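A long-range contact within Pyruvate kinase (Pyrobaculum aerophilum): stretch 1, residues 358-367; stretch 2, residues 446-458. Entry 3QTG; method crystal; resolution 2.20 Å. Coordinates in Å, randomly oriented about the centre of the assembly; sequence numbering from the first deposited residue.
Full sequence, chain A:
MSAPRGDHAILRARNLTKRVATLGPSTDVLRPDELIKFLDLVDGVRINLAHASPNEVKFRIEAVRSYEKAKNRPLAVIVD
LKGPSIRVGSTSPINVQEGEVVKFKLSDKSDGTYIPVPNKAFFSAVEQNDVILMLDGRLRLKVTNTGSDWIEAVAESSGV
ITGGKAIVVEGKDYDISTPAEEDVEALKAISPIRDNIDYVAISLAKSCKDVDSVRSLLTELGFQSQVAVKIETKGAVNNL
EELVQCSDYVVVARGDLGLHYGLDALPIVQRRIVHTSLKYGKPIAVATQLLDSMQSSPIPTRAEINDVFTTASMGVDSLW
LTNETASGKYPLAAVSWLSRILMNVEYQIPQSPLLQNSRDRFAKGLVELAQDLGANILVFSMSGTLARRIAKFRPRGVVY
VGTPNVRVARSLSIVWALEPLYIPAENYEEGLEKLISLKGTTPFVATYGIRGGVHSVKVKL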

ATOM      1  N   SER A 358     -10.893  -8.070  18.475  1.00 44.79           N
ATOM      2  CA  SER A 358      -9.872  -9.079  18.281  1.00 44.34           C
ATOM      3  C   SER A 358     -10.389 -10.243  17.461  1.00 42.66           C
ATOM      4  O   SER A 358      -9.659 -10.825  16.675  1.00 42.32           O
ATOM      5  CB  SER A 358      -9.406  -9.607  19.638  1.00 44.36           C
ATOM      6  OG  SER A 358      -8.174  -9.021  19.958  1.00 47.75           O
ATOM      7  N   ARG A 359     -11.643 -10.601  17.684  1.00 41.68           N
ATOM      8  CA  ARG A 359     -12.246 -11.706  16.959  1.00 41.07           C
ATOM      9  C   ARG A 359     -12.345 -11.416  15.468  1.00 40.24           C
ATOM     10  O   ARG A 359     -12.162 -12.322  14.651  1.00 39.21           O
ATOM     11  CB  ARG A 359     -13.595 -12.079  17.563  1.00 40.52           C
ATOM     12  CG  ARG A 359     -13.467 -12.786  18.905  1.00 42.62           C
ATOM     13  CD  ARG A 359     -14.832 -13.008  19.559  1.00 44.34           C
ATOM     14  NE  ARG A 359     -15.361 -11.743  20.062  1.00 47.84           N
ATOM     15  CZ  ARG A 359     -16.655 -11.433  20.136  1.00 51.21           C
ATOM     16  NH1 ARG A 359     -17.586 -12.304  19.762  1.00 51.72           N
ATOM     17  NH2 ARG A 359     -17.024 -10.242  20.607  1.00 52.54           N
ATOM     18  N   ASP A 360     -12.610 -10.152  15.131  1.00 40.02           N
ATOM     19  CA  ASP A 360     -12.609  -9.680  13.745  1.00 40.12           C
ATOM     20  C   ASP A 360     -11.233  -9.856  13.114  1.00 39.72           C
ATOM     21  O   ASP A 360     -11.145 -10.378  12.014  1.00 39.35           O
ATOM     22  CB  ASP A 360     -13.024  -8.204  13.646  1.00 40.16           C
ATOM     23  CG  ASP A 360     -14.551  -7.987  13.769  1.00 43.08           C
ATOM     24  OD1 ASP A 360     -15.359  -8.960  13.704  1.00 41.56           O
ATOM     25  OD2 ASP A 360     -14.932  -6.803  13.937  1.00 45.55           O
ATOM     26  N   ARG A 361     -10.175  -9.417  13.810  1.00 40.36           N
ATOM     27  CA  ARG A 361      -8.793  -9.565  13.328  1.00 41.46           C
ATOM     28  C   ARG A 361      -8.465 -11.041  13.132  1.00 39.96           C
ATOM     29  O   ARG A 361      -7.909 -11.398  12.115  1.00 40.12           O
ATOM     30  CB  ARG A 361      -7.775  -8.892  14.261  1.00 41.83           C
ATOM     31  CG  ARG A 361      -8.154  -7.464  14.599  1.00 44.20           C
ATOM     32  CD  ARG A 361      -7.058  -6.673  15.334  1.00 45.84           C
ATOM     33  NE  ARG A 361      -7.475  -5.279  15.460  1.00 52.94           N
ATOM     34  CZ  ARG A 361      -7.148  -4.320  14.593  1.00 55.70           C
ATOM     35  NH1 ARG A 361      -6.370  -4.593  13.539  1.00 55.23           N
ATOM     36  NH2 ARG A 361      -7.599  -3.080  14.787  1.00 57.09           N
ATOM     37  N   PHE A 362      -8.861 -11.895  14.074  1.00 39.08           N
ATOM     38  CA  PHE A 362      -8.680 -13.350  13.927  1.00 38.57           C
ATOM     39  C   PHE A 362      -9.335 -13.876  12.643  1.00 37.92           C
ATOM     40  O   PHE A 362      -8.680 -14.570  11.843  1.00 36.01           O
ATOM     41  CB  PHE A 362      -9.237 -14.095  15.151  1.00 38.50           C
ATOM     42  CG  PHE A 362      -9.202 -15.611  15.038  1.00 38.75           C
ATOM     43  CD1 PHE A 362      -8.030 -16.312  15.283  1.00 38.88           C
ATOM     44  CD2 PHE A 362     -10.350 -16.326  14.720  1.00 38.90           C
ATOM     45  CE1 PHE A 362      -7.998 -17.699  15.212  1.00 40.64           C
ATOM     46  CE2 PHE A 362     -10.342 -17.703  14.640  1.00 39.36           C
ATOM     47  CZ  PHE A 362      -9.150 -18.404  14.886  1.00 41.04           C
ATOM     48  N   ALA A 363     -10.616 -13.541  12.441  1.00 37.67           N
ATOM     49  CA  ALA A 363     -11.385 -14.065  11.288  1.00 37.65           C
ATOM     50  C   ALA A 363     -10.841 -13.570   9.936  1.00 37.61           C
ATOM     51  O   ALA A 363     -10.661 -14.353   9.008  1.00 37.53           O
ATOM     52  CB  ALA A 363     -12.873 -13.766  11.435  1.00 37.09           C
ATOM     53  N   LYS A 364     -10.542 -12.281   9.854  1.00 38.05           N
ATOM     54  CA  LYS A 364      -9.873 -11.695   8.690  1.00 38.98           C
ATOM     55  C   LYS A 364      -8.551 -12.413   8.365  1.00 39.27           C
ATOM     56  O   LYS A 364      -8.302 -12.754   7.210  1.00 39.42           O
ATOM     57  CB  LYS A 364      -9.596 -10.207   8.935  1.00 38.87           C
ATOM     58  CG  LYS A 364      -9.001  -9.493   7.753  1.00 39.73           C
ATOM     59  CD  LYS A 364      -9.019  -8.004   7.972  1.00 44.17           C
ATOM     60  CE  LYS A 364      -8.366  -7.244   6.818  1.00 47.30           C
ATOM     61  NZ  LYS A 364      -6.855  -7.308   6.943  1.00 49.67           N
ATOM     62  N   GLY A 365      -7.711 -12.615   9.385  1.00 39.45           N
ATOM     63  CA  GLY A 365      -6.420 -13.295   9.221  1.00 39.50           C
ATOM     64  C   GLY A 365      -6.583 -14.712   8.705  1.00 39.27           C
ATOM     65  O   GLY A 365      -5.851 -15.136   7.828  1.00 39.21           O
ATOM     66  N   LEU A 366      -7.570 -15.430   9.236  1.00 39.37           N
ATOM     67  CA  LEU A 366      -7.958 -16.747   8.713  1.00 39.70           C
ATOM     68  C   LEU A 366      -8.375 -16.768   7.242  1.00 39.00           C
ATOM     69  O   LEU A 366      -7.944 -17.640   6.473  1.00 39.13           O
ATOM     70  CB  LEU A 366      -9.066 -17.359   9.556  1.00 40.33           C
ATOM     71  CG  LEU A 366      -8.670 -18.624  10.302  1.00 43.39           C
ATOM     72  CD1 LEU A 366      -7.365 -18.432  11.129  1.00 45.54           C
ATOM     73  CD2 LEU A 366      -9.830 -19.022  11.162  1.00 44.68           C
ATOM     74  N   VAL A 367      -9.213 -15.815   6.857  1.00 38.99           N
ATOM     75  CA  VAL A 367      -9.744 -15.750   5.494  1.00 38.67           C
ATOM     76  C   VAL A 367      -8.601 -15.475   4.493  1.00 39.82           C
ATOM     77  O   VAL A 367      -8.512 -16.137   3.461  1.00 38.96           O
ATOM     78  CB  VAL A 367     -10.869 -14.694   5.386  1.00 38.37           C
ATOM     79  CG1 VAL A 367     -11.120 -14.289   3.924  1.00 37.44           C
ATOM     80  CG2 VAL A 367     -12.151 -15.204   6.071  1.00 36.06           C
ATOM     81  N   ALA A 446      -9.349 -25.225   9.183  1.00 38.23           N
ATOM     82  CA  ALA A 446     -10.498 -25.593  10.002  1.00 38.32           C
ATOM     83  C   ALA A 446     -10.432 -24.924  11.375  1.00 38.30           C
ATOM     84  O   ALA A 446      -9.411 -24.995  12.029  1.00 37.68           O
ATOM     85  CB  ALA A 446     -10.572 -27.115  10.148  1.00 37.76           C
ATOM     86  N   THR A 447     -11.522 -24.277  11.802  1.00 38.91           N
ATOM     87  CA  THR A 447     -11.571 -23.575  13.103  1.00 39.06           C
ATOM     88  C   THR A 447     -12.824 -23.742  13.936  1.00 38.85           C
ATOM     89  O   THR A 447     -13.898 -24.058  13.437  1.00 38.61           O
ATOM     90  CB  THR A 447     -11.539 -22.018  12.987  1.00 39.47           C
ATOM     91  OG1 THR A 447     -11.973 -21.583  11.687  1.00 41.55           O
ATOM     92  CG2 THR A 447     -10.245 -21.478  13.327  1.00 38.05           C
ATOM     93  N   TYR A 448     -12.664 -23.445  15.214  1.00 39.24           N
ATOM     94  CA  TYR A 448     -13.758 -23.032  16.076  1.00 40.16           C
ATOM     95  C   TYR A 448     -13.229 -21.982  17.064  1.00 41.03           C
ATOM     96  O   TYR A 448     -12.004 -21.856  17.278  1.00 39.33           O
ATOM     97  CB  TYR A 448     -14.394 -24.230  16.818  1.00 40.16           C
ATOM     98  CG  TYR A 448     -13.483 -24.912  17.812  1.00 40.44           C
ATOM     99  CD1 TYR A 448     -13.211 -24.323  19.043  1.00 40.36           C
ATOM    100  CD2 TYR A 448     -12.894 -26.143  17.525  1.00 41.13           C
ATOM    101  CE1 TYR A 448     -12.368 -24.920  19.965  1.00 40.46           C
ATOM    102  CE2 TYR A 448     -12.054 -26.763  18.447  1.00 40.99           C
ATOM    103  CZ  TYR A 448     -11.803 -26.135  19.668  1.00 42.54           C
ATOM    104  OH  TYR A 448     -10.965 -26.695  20.598  1.00 43.41           O
ATOM    105  N   GLY A 449     -14.150 -21.232  17.667  1.00 42.50           N
ATOM    106  CA  GLY A 449     -13.772 -20.376  18.770  1.00 45.15           C
ATOM    107  C   GLY A 449     -14.856 -19.459  19.262  1.00 46.75           C
ATOM    108  O   GLY A 449     -15.540 -18.824  18.462  1.00 46.83           O
ATOM    109  N   ILE A 450     -14.999 -19.384  20.584  1.00 48.45           N
ATOM    110  CA  ILE A 450     -15.955 -18.470  21.214  1.00 50.30           C
ATOM    111  C   ILE A 450     -15.241 -17.429  22.044  1.00 50.88           C
ATOM    112  O   ILE A 450     -14.124 -17.671  22.517  1.00 51.46           O
ATOM    113  CB  ILE A 450     -16.997 -19.189  22.122  1.00 50.96           C
ATOM    114  CG1 ILE A 450     -16.338 -20.130  23.129  1.00 51.63           C
ATOM    115  CG2 ILE A 450     -18.003 -19.925  21.295  1.00 52.58           C
ATOM    116  CD1 ILE A 450     -16.372 -19.613  24.549  1.00 55.47           C
ATOM    117  N   ARG A 451     -15.896 -16.277  22.217  1.00 51.40           N
ATOM    118  CA  ARG A 451     -15.391 -15.204  23.070  1.00 51.67           C
ATOM    119  C   ARG A 451     -14.950 -15.736  24.437  1.00 51.29           C
ATOM    120  O   ARG A 451     -15.686 -16.479  25.099  1.00 51.49           O
ATOM    121  CB  ARG A 451     -16.448 -14.127  23.261  1.00 52.42           C
ATOM    122  CG  ARG A 451     -15.833 -12.773  23.517  1.00 55.22           C
ATOM    123  CD  ARG A 451     -16.772 -11.851  24.269  1.00 62.27           C
ATOM    124  NE  ARG A 451     -16.237 -10.488  24.291  1.00 67.06           N
ATOM    125  CZ  ARG A 451     -15.108 -10.114  24.905  1.00 69.82           C
ATOM    126  NH1 ARG A 451     -14.363 -10.991  25.578  1.00 70.77           N
ATOM    127  NH2 ARG A 451     -14.720  -8.842  24.843  1.00 71.83           N
ATOM    128  N   GLY A 452     -13.741 -15.364  24.837  1.00 50.43           N
ATOM    129  CA  GLY A 452     -13.176 -15.830  26.099  1.00 50.71           C
ATOM    130  C   GLY A 452     -12.537 -17.218  26.100  1.00 50.23           C
ATOM    131  O   GLY A 452     -11.900 -17.597  27.091  1.00 50.31           O
ATOM    132  N   GLY A 453     -12.690 -17.977  25.009  1.00 49.23           N
ATOM    133  CA  GLY A 453     -12.116 -19.331  24.943  1.00 49.02           C
ATOM    134  C   GLY A 453     -10.889 -19.450  24.042  1.00 48.12           C
ATOM    135  O   GLY A 453     -10.507 -18.495  23.356  1.00 47.37           O
ATOM    136  N   VAL A 454     -10.266 -20.626  24.049  1.00 48.21           N
ATOM    137  CA  VAL A 454      -9.227 -20.945  23.060  1.00 47.69           C
ATOM    138  C   VAL A 454      -9.865 -21.038  21.681  1.00 46.24           C
ATOM    139  O   VAL A 454     -10.871 -21.730  21.505  1.00 47.09           O
ATOM    140  CB  VAL A 454      -8.448 -22.248  23.402  1.00 48.59           C
ATOM    141  CG1 VAL A 454      -9.117 -23.522  22.777  1.00 50.34           C
ATOM    142  CG2 VAL A 454      -7.001 -22.140  22.939  1.00 48.55           C
ATOM    143  N   HIS A 455      -9.323 -20.285  20.727  1.00 44.33           N
ATOM    144  CA  HIS A 455      -9.639 -20.487  19.321  1.00 42.69           C
ATOM    145  C   HIS A 455      -8.662 -21.531  18.773  1.00 41.87           C
ATOM    146  O   HIS A 455      -7.467 -21.490  19.055  1.00 41.42           O
ATOM    147  CB  HIS A 455      -9.560 -19.174  18.534  1.00 41.98           C
ATOM    148  CG  HIS A 455     -10.607 -18.170  18.917  1.00 42.71           C
ATOM    149  ND1 HIS A 455     -10.869 -17.820  20.228  1.00 43.78           N
ATOM    150  CD2 HIS A 455     -11.438 -17.422  18.160  1.00 42.25           C
ATOM    151  CE1 HIS A 455     -11.832 -16.920  20.261  1.00 44.35           C
ATOM    152  NE2 HIS A 455     -12.185 -16.649  19.018  1.00 45.04           N
ATOM    153  N   SER A 456      -9.192 -22.493  18.037  1.00 41.14           N
ATOM    154  CA  SER A 456      -8.391 -23.586  17.516  1.00 40.79           C
ATOM    155  C   SER A 456      -8.393 -23.534  16.004  1.00 39.94           C
ATOM    156  O   SER A 456      -9.410 -23.237  15.406  1.00 39.09           O
ATOM    157  CB  SER A 456      -8.927 -24.931  18.014  1.00 41.49           C
ATOM    158  OG  SER A 456      -8.085 -25.998  17.578  1.00 44.23           O
ATOM    159  N   VAL A 457      -7.238 -23.783  15.393  1.00 39.64           N
ATOM    160  CA  VAL A 457      -7.111 -23.818  13.933  1.00 39.10           C
ATOM    161  C   VAL A 457      -6.326 -25.082  13.609  1.00 39.28           C
ATOM    162  O   VAL A 457      -5.279 -25.321  14.220  1.00 39.36           O
ATOM    163  CB  VAL A 457      -6.326 -22.579  13.380  1.00 39.51           C
ATOM    164  CG1 VAL A 457      -6.418 -22.479  11.859  1.00 38.60           C
ATOM    165  CG2 VAL A 457      -6.809 -21.252  14.040  1.00 38.49           C
ATOM    166  N   LYS A 458      -6.839 -25.894  12.685  1.00 38.77           N
ATOM    167  CA  LYS A 458      -6.097 -27.033  12.106  1.00 38.76           C
ATOM    168  C   LYS A 458      -5.856 -26.693  10.641  1.00 38.44           C
ATOM    169  O   LYS A 458      -6.792 -26.426   9.909  1.00 37.60           O
ATOM    170  CB  LYS A 458      -6.884 -28.351  12.181  1.00 39.21           C
ATOM    171  CG  LYS A 458      -7.301 -28.841  13.563  1.00 40.85           C
ATOM    172  CD  LYS A 458      -6.085 -29.165  14.420  1.00 46.92           C
ATOM    173  CE  LYS A 458      -6.443 -30.200  15.490  1.00 49.90           C
ATOM    174  NZ  LYS A 458      -5.718 -29.926  16.755  1.00 51.87           N
TER
HETATM  175  O   HOH W   1     -17.621 -15.139  20.193  1.00 48.63           O

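Residues 358-367 form one helix, which lies against a beta hairpin built by residues 446-458. The helix axis and the strand 455-458 run almost parallel, 4° apart, with a closest approach of 11.6 Å. No direct hydrogen bond joins the two stretches. The contact is made by side chains, and 380 Å² of surface is buried.

Three helix residues do the work: Arg359, Phe362 and Leu366. Their spacing of three and four residues puts them along one side of the helix. Each CA-to-CB bond points toward the hairpin. On the hairpin, Thr447, His455 and Val457 point toward the helix. Tyr448 and Ser456 point away, as alternation along a strand requires.

Phe362 is the centre of the packing. Its chi1 is t (175°) and its chi2 is 80°, and this carries the ring across to the strands. His455 lies over one face of the ring. The two rings pack edge-to-face, with the histidine edge toward the phenylalanine face, centroids 4.9 Å apart and planes at 76°. The closest atoms are Phe362 CE2 and His455 CD2, at 3.7 Å. His455 CB also makes an off-centre CH-pi contact, 4.2 Å from the centroid of the Phe362 ring. The ring edge meets methyl groups instead: Phe362 CZ is 3.6 Å from Thr447 CG2 and 3.8 Å from Val457 CG2.

His455 has chi1 m (-67°) and chi2 49°. In this conformation His455 ND1 donates a hydrogen bond to Gly453 O, at 3.2 Å. That bond ties the ring to its own loop while CD2 faces Phe362. On the NE2 side, Arg359 CG approaches His455 NE2 to 4.1 Å.

Leu366 has chi1 at -115°, between wells, and chi2 p (52°). Its two methyls reach different partners. Leu366 CD2 is 3.3 Å from Thr447 CG2, a tight approach, and Leu366 CD1 is 4.1 Å from Val457 CG2. Val457, with chi1 t, thus places CG2 against both Phe362 and Leu366. The Thr447 chi1 of 22° is also off a well. Its CG2 clashes with Ser456 O in the model, so the fine placement of this side chain deserves caution. Thr447 OG1 is buried by the contact and has no partner in the model.

Arg359 covers the loop end of the hairpin. Its chi angles run m, t, m, and the chain bends at chi3. Arg451 CG packs over one face of its guanidinium, 3.6 Å from Arg359 NE. Arg451 is extended, with chi1 to chi3 all t. The like charges come close, with Arg359 NH2 3.8 Å from Arg451 NE. A water bridges the stretches here, accepting from Arg359 NH1 and Arg451 N, each at 2.9 Å.

Arg451 sits in a type II turn from Ile450 to Gly453, closed by Gly453 N to Ile450 O at 2.9 Å. Gly452 has phi/psi of 82/-9, where a CB would jam against the preceding carbonyl. At Gly449, a CB would clash with His455 CD2.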